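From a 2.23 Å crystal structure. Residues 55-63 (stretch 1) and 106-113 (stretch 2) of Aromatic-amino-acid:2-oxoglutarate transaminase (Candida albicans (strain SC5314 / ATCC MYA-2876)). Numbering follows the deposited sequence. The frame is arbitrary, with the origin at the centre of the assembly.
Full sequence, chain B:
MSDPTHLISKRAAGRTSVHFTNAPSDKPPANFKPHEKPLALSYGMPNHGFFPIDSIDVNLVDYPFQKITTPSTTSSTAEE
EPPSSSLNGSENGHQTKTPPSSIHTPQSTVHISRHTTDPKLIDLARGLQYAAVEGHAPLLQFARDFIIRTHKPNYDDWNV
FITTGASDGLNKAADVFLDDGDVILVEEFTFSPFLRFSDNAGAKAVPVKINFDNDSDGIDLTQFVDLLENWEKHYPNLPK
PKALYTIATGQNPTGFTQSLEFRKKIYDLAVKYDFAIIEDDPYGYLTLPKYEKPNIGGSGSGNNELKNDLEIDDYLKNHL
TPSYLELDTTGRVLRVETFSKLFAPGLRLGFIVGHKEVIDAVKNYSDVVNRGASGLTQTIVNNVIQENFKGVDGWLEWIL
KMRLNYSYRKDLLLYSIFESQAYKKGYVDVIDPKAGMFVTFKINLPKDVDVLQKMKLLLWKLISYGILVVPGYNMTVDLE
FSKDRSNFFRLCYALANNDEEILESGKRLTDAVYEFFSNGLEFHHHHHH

Stretch 1, residues 55-63: SIDVNLVDY
Stretch 2 106-113: PQSTVHIS

Two antiparallel strands alternate their side chains between the two faces of a sheet, and residues 55-60 pairing with 109-113 of this transaminase illustrate how each face acquires its own chemistry. The strands run at 165°, their axes approaching to 4.6 Å, with extended backbones (phi -158 to -93°, psi 110 to 165°). Ser 55 (chi1 p) brings OG to 3.3 Å from His 111 CE1. Ile 56 lies opposite Ile 112, CA to CA 5.0 Å, in a hydrogen-bonded pair: Ile 56 N donates to Ile 112 O at 2.9 Å, and Ile 112 N to Ile 56 O at 2.7 Å. Both side chains are m,t, and their CB atoms sit 4.3 Å apart.

On the other face Asp 57 (m) faces His 111 (t, chi2 84°), CA to CA 4.5 Å. No backbone bond joins this narrow pair; instead His 111 ND1 donates to Asp 57 OD1 at 2.7 Å, the carboxylate oxygen lying near the ring plane. A water donates to Asp 57 OD1 (2.6 Å) and Thr 109 OG1 (2.7 Å), linking successive polar pairs.

Val 58 repeats the wide pairing with Val 110: Val 58 N to Val 110 O is 2.7 Å, Val 110 N to Val 58 O 2.8 Å. Both valines are t; Val 58 CG2 also meets Ile 112 CD1 at 4.0 Å, extending the apolar face. Asn 59 (m) returns to the polar face, where Thr 109 OG1 (t) donates to Asn 59 OD1 at 3.0 Å.

At Leu 60 (m,t), N donates to Ser 108 O at 2.9 Å, while CD1 packs 3.9 Å from Val 110 CG2. The extended Gln 107 (t,t) reaches back, its NE2 donating to Leu 60 O at 3.1 Å. Val 61 turns away, and Asp 62 (m) places OD1 3.0 Å from Ser 108 OG (m).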

# COMPACT_ATOMS: atom_id res chain seq x y z
N SER B 55 18.82 9.03 12.53
CA SER B 55 17.84 9.27 13.62
C SER B 55 16.75 10.26 13.17
O SER B 55 16.98 11.02 12.22
CB SER B 55 18.52 9.72 14.91
OG SER B 55 18.84 11.12 14.90
N ILE B 56 15.62 10.26 13.87
CA ILE B 56 14.45 11.13 13.58
C ILE B 56 13.95 11.70 14.92
O ILE B 56 13.88 10.93 15.89
CB ILE B 56 13.34 10.37 12.81
CG1 ILE B 56 13.89 9.78 11.51
CG2 ILE B 56 12.14 11.26 12.55
CD1 ILE B 56 12.85 9.01 10.73
N ASP B 57 13.73 13.00 14.96
CA ASP B 57 13.07 13.70 16.09
C ASP B 57 11.68 14.05 15.59
O ASP B 57 11.59 14.69 14.53
CB ASP B 57 13.86 14.93 16.53
CG ASP B 57 15.25 14.56 17.01
OD1 ASP B 57 15.32 13.82 18.01
OD2 ASP B 57 16.23 14.97 16.36
N VAL B 58 10.66 13.56 16.28
CA VAL B 58 9.23 13.81 15.93
C VAL B 58 8.73 14.77 17.00
O VAL B 58 8.65 14.35 18.16
CB VAL B 58 8.40 12.51 15.88
CG1 VAL B 58 6.95 12.78 15.53
CG2 VAL B 58 9.00 11.50 14.91
N ASN B 59 8.44 16.01 16.59
CA ASN B 59 8.06 17.13 17.48
C ASN B 59 6.53 17.27 17.44
O ASN B 59 5.97 17.40 16.32
CB ASN B 59 8.78 18.42 17.07
CG ASN B 59 10.24 18.18 16.78
OD1 ASN B 59 10.91 17.50 17.57
ND2 ASN B 59 10.74 18.70 15.67
N LEU B 60 5.90 17.24 18.62
CA LEU B 60 4.44 17.02 18.77
C LEU B 60 3.75 18.24 19.38
O LEU B 60 4.43 19.14 19.92
CB LEU B 60 4.23 15.80 19.66
CG LEU B 60 4.93 14.53 19.19
CD1 LEU B 60 4.92 13.52 20.31
CD2 LEU B 60 4.26 13.94 17.94
N VAL B 61 2.44 18.25 19.26
CA VAL B 61 1.54 19.18 20.00
C VAL B 61 1.02 18.39 21.19
O VAL B 61 1.08 17.16 21.14
CB VAL B 61 0.41 19.71 19.09
CG1 VAL B 61 1.01 20.47 17.92
CG2 VAL B 61 -0.54 18.62 18.60
N ASP B 62 0.58 19.09 22.24
CA ASP B 62 -0.00 18.49 23.47
C ASP B 62 -1.52 18.38 23.31
O ASP B 62 -2.12 17.48 23.93
CB ASP B 62 0.39 19.30 24.69
CG ASP B 62 1.89 19.30 24.86
OD1 ASP B 62 2.46 18.19 24.94
OD2 ASP B 62 2.46 20.39 24.83
N TYR B 63 -2.11 19.26 22.50
CA TYR B 63 -3.57 19.31 22.28
C TYR B 63 -3.79 19.81 20.86
O TYR B 63 -2.98 20.57 20.31
CB TYR B 63 -4.27 20.15 23.36
CG TYR B 63 -3.71 21.55 23.53
CD1 TYR B 63 -4.19 22.61 22.76
CD2 TYR B 63 -2.71 21.83 24.45
CE1 TYR B 63 -3.67 23.88 22.88
CE2 TYR B 63 -2.18 23.11 24.59
CZ TYR B 63 -2.66 24.13 23.79
OH TYR B 63 -2.14 25.40 23.90
N PRO B 106 8.69 22.78 27.92
CA PRO B 106 9.32 22.29 26.70
C PRO B 106 8.31 21.55 25.78
O PRO B 106 7.37 20.93 26.26
CB PRO B 106 10.42 21.34 27.20
CG PRO B 106 10.72 21.82 28.61
CD PRO B 106 9.40 22.35 29.14
N GLN B 107 8.51 21.67 24.47
CA GLN B 107 7.72 20.94 23.45
C GLN B 107 7.99 19.43 23.62
O GLN B 107 9.13 19.04 23.93
CB GLN B 107 8.08 21.42 22.05
CG GLN B 107 7.20 20.80 20.99
CD GLN B 107 7.58 21.19 19.59
OE1 GLN B 107 8.64 21.75 19.33
NE2 GLN B 107 6.68 20.87 18.66
N SER B 108 6.94 18.63 23.47
CA SER B 108 7.01 17.15 23.47
C SER B 108 7.71 16.72 22.18
O SER B 108 7.36 17.24 21.10
CB SER B 108 5.66 16.53 23.59
OG SER B 108 5.12 16.77 24.87
N THR B 109 8.71 15.86 22.32
CA THR B 109 9.49 15.33 21.18
C THR B 109 9.80 13.85 21.44
O THR B 109 10.05 13.46 22.59
CB THR B 109 10.70 16.24 20.91
OG1 THR B 109 11.43 15.65 19.82
CG2 THR B 109 11.57 16.44 22.13
N VAL B 110 9.73 13.04 20.40
CA VAL B 110 10.16 11.62 20.45
C VAL B 110 11.40 11.49 19.55
O VAL B 110 11.39 11.98 18.40
CB VAL B 110 9.00 10.71 20.02
CG1 VAL B 110 9.38 9.24 19.97
CG2 VAL B 110 7.81 10.92 20.94
N HIS B 111 12.45 10.88 20.06
CA HIS B 111 13.69 10.58 19.30
C HIS B 111 13.66 9.11 18.87
O HIS B 111 13.49 8.21 19.73
CB HIS B 111 14.92 10.92 20.15
CG HIS B 111 16.20 10.69 19.43
ND1 HIS B 111 16.71 11.63 18.57
CD2 HIS B 111 17.01 9.60 19.38
CE1 HIS B 111 17.84 11.16 18.04
NE2 HIS B 111 18.04 9.91 18.52
N ILE B 112 13.81 8.88 17.57
CA ILE B 112 13.85 7.51 16.99
C ILE B 112 15.29 7.25 16.57
O ILE B 112 15.76 7.89 15.62
CB ILE B 112 12.86 7.38 15.81
CG1 ILE B 112 11.44 7.78 16.22
CG2 ILE B 112 12.95 5.96 15.24
CD1 ILE B 112 10.42 7.76 15.10
N SER B 113 15.97 6.35 17.28
CA SER B 113 17.41 6.02 17.09
C SER B 113 17.56 4.84 16.12
O SER B 113 16.57 4.07 15.91
CB SER B 113 18.07 5.75 18.43
OG SER B 113 17.37 4.73 19.15
O HOH W 1 13.61 14.11 19.90